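Long-range contact in colicin-B (PDB 1RH1), which kills Escherichia coli and closely related bacteria by forming a channel that depolarizes the cytoplasmic membrane and dissipates cellular energy: residues F65-R71 against I242-V247. Residues are numbered along the deposited sequence.
Sequences FPGIIRR and IQEDGV
Two turn-bearing segments can pack without pairing as strands. In 65-71, a type II turn runs from Phe65 to Ile68, with Gly67 at positive phi and Ile68 N hydrogen-bonded to Phe65 O at 3.3 Å; the chain then extends into strand 70-73. In 242-247, Ile242 has positive phi, and a second type II turn, Glu244 to Val247, places Gly246 at positive phi. Ile68 to Arg70 and Ile242 to Glu244 run roughly the same way, CA atoms 7.5 Å apart for Ile68-Ile242 and 6.5 Å for Arg70-Glu244, until the turn reverses the second chain. Ile242 (chi1 m, chi2 p) sets CG2 3.5 Å from Ile68 CG2 and 3.6 Å from Arg70 NH1, over one guanidinium face. Arg70 curls back (chi1 and chi2 m), its NH1 forming a salt bridge with Glu244 OE1 at 3.4 Å, weak as a hydrogen bond, while NE donates a hydrogen bond to Val63 O. Glu244 (chi1 and chi2 m) also sets OE2 3.2 Å from Arg71 CB and CG 3.4 Å from Ile69 O. Extended Arg71 passes Asp245 O, 3.5 Å from its CD. Ile69 CD1 meets Val247 CG1 at 4.0 Å, both side chains also touching Ala126 and Leu141. Thus, in the colicin-like bacteriocin tRNase family region, connections entering strand 70-73 of the mixed sheet and strand 247-248 of the antiparallel sheet pack together.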
loop_
_atom_site.group_PDB
_atom_site.type_symbol
_atom_site.label_atom_id
_atom_site.label_comp_id
_atom_site.label_asym_id
_atom_site.label_seq_id
_atom_site.Cartn_x
_atom_site.Cartn_y
_atom_site.Cartn_z
ATOM N N PHE A 65 10.802 19.482 -24.920
ATOM C CA PHE A 65 11.447 20.375 -23.947
ATOM C C PHE A 65 11.025 19.888 -22.564
ATOM O O PHE A 65 9.858 19.504 -22.390
ATOM C CB PHE A 65 10.979 21.798 -23.987
ATOM C CG PHE A 65 11.064 22.456 -25.329
ATOM C CD1 PHE A 65 9.897 22.680 -26.050
ATOM C CD2 PHE A 65 12.295 22.850 -25.835
ATOM C CE1 PHE A 65 9.963 23.305 -27.294
ATOM C CE2 PHE A 65 12.358 23.474 -27.084
ATOM C CZ PHE A 65 11.194 23.704 -27.815
ATOM N N PRO A 66 11.884 19.857 -21.532
ATOM C CA PRO A 66 11.514 19.303 -20.237
ATOM C C PRO A 66 10.503 20.166 -19.509
ATOM O O PRO A 66 10.535 21.406 -19.522
ATOM C CB PRO A 66 12.846 19.128 -19.523
ATOM C CG PRO A 66 13.809 20.080 -20.173
ATOM C CD PRO A 66 13.315 20.159 -21.605
ATOM N N GLY A 67 9.520 19.390 -19.039
ATOM C CA GLY A 67 8.383 19.907 -18.305
ATOM C C GLY A 67 7.210 20.285 -19.178
ATOM O O GLY A 67 6.105 20.382 -18.664
ATOM N N ILE A 68 7.401 20.510 -20.482
ATOM C CA ILE A 68 6.314 20.887 -21.386
ATOM C C ILE A 68 5.657 19.693 -22.114
ATOM O O ILE A 68 6.223 19.079 -23.027
ATOM C CB ILE A 68 6.882 21.960 -22.409
ATOM C CG1 ILE A 68 7.326 23.233 -21.694
ATOM C CG2 ILE A 68 5.794 22.403 -23.370
ATOM C CD1 ILE A 68 8.013 24.327 -22.551
ATOM N N ILE A 69 4.409 19.400 -21.700
ATOM C CA ILE A 69 3.561 18.340 -22.257
ATOM C C ILE A 69 3.225 18.551 -23.721
ATOM O O ILE A 69 2.908 19.658 -24.173
ATOM C CB ILE A 69 2.218 18.225 -21.514
ATOM C CG1 ILE A 69 2.436 18.033 -20.039
ATOM C CG2 ILE A 69 1.454 17.025 -22.027
ATOM C CD1 ILE A 69 1.120 18.025 -19.264
ATOM N N ARG A 70 3.293 17.410 -24.426
ATOM C CA ARG A 70 3.038 17.305 -25.853
ATOM C C ARG A 70 2.247 16.064 -26.237
ATOM O O ARG A 70 2.433 14.939 -25.776
ATOM C CB ARG A 70 4.340 17.277 -26.621
ATOM C CG ARG A 70 5.200 18.499 -26.467
ATOM C CD ARG A 70 4.685 19.689 -27.235
ATOM N NE ARG A 70 5.821 20.214 -27.974
ATOM C CZ ARG A 70 5.746 21.012 -29.036
ATOM N NH1 ARG A 70 4.565 21.412 -29.513
ATOM N NH2 ARG A 70 6.884 21.374 -29.634
ATOM N N ARG A 71 1.354 16.386 -27.162
ATOM C CA ARG A 71 0.424 15.473 -27.774
ATOM C C ARG A 71 1.081 14.883 -29.015
ATOM O O ARG A 71 1.268 15.520 -30.058
ATOM C CB ARG A 71 -0.793 16.315 -28.038
ATOM C CG ARG A 71 -1.978 15.606 -28.601
ATOM C CD ARG A 71 -3.172 16.518 -28.438
ATOM N NE ARG A 71 -4.319 15.822 -28.992
ATOM C CZ ARG A 71 -5.213 15.177 -28.232
ATOM N NH1 ARG A 71 -5.100 15.141 -26.898
ATOM N NH2 ARG A 71 -6.240 14.551 -28.815
ATOM N N ILE A 242 3.766 27.086 -25.938
ATOM C CA ILE A 242 3.512 25.699 -26.345
ATOM C C ILE A 242 2.198 25.262 -25.665
ATOM O O ILE A 242 2.158 24.644 -24.590
ATOM C CB ILE A 242 4.710 24.734 -25.944
ATOM C CG1 ILE A 242 6.008 24.998 -26.647
ATOM C CG2 ILE A 242 4.385 23.354 -26.459
ATOM C CD1 ILE A 242 6.626 26.379 -26.479
ATOM N N GLN A 243 1.089 25.700 -26.278
ATOM C CA GLN A 243 -0.252 25.370 -25.805
ATOM C C GLN A 243 -0.768 24.170 -26.572
ATOM O O GLN A 243 -0.917 24.252 -27.788
ATOM C CB GLN A 243 -1.214 26.527 -26.033
ATOM C CG GLN A 243 -0.662 27.815 -25.469
ATOM C CD GLN A 243 -1.648 28.971 -25.481
ATOM O OE1 GLN A 243 -2.538 29.024 -24.632
ATOM N NE2 GLN A 243 -1.507 29.929 -26.406
ATOM N N GLU A 244 -0.999 23.037 -25.912
ATOM C CA GLU A 244 -1.552 21.865 -26.576
ATOM C C GLU A 244 -3.061 21.878 -26.496
ATOM O O GLU A 244 -3.636 22.504 -25.594
ATOM C CB GLU A 244 -1.079 20.570 -25.939
ATOM C CG GLU A 244 0.347 20.162 -26.283
ATOM C CD GLU A 244 0.614 19.897 -27.762
ATOM O OE1 GLU A 244 1.738 20.145 -28.195
ATOM O OE2 GLU A 244 -0.287 19.444 -28.477
ATOM N N ASP A 245 -3.736 21.219 -27.441
ATOM C CA ASP A 245 -5.175 21.173 -27.368
ATOM C C ASP A 245 -5.546 19.988 -26.478
ATOM O O ASP A 245 -5.018 18.872 -26.581
ATOM C CB ASP A 245 -5.745 21.049 -28.789
ATOM C CG ASP A 245 -5.513 22.279 -29.685
ATOM O OD1 ASP A 245 -5.702 23.403 -29.213
ATOM O OD2 ASP A 245 -5.152 22.121 -30.861
ATOM N N GLY A 246 -6.415 20.313 -25.514
ATOM C CA GLY A 246 -6.921 19.357 -24.540
ATOM C C GLY A 246 -6.060 19.186 -23.302
ATOM O O GLY A 246 -6.281 18.231 -22.543
ATOM N N VAL A 247 -5.066 20.094 -23.160
ATOM C CA VAL A 247 -4.102 20.135 -22.057
ATOM C C VAL A 247 -4.058 21.569 -21.562
ATOM O O VAL A 247 -3.343 22.445 -22.058
ATOM C CB VAL A 247 -2.652 19.707 -22.495
ATOM C CG1 VAL A 247 -1.613 19.963 -21.406
ATOM C CG2 VAL A 247 -2.614 18.210 -22.705
#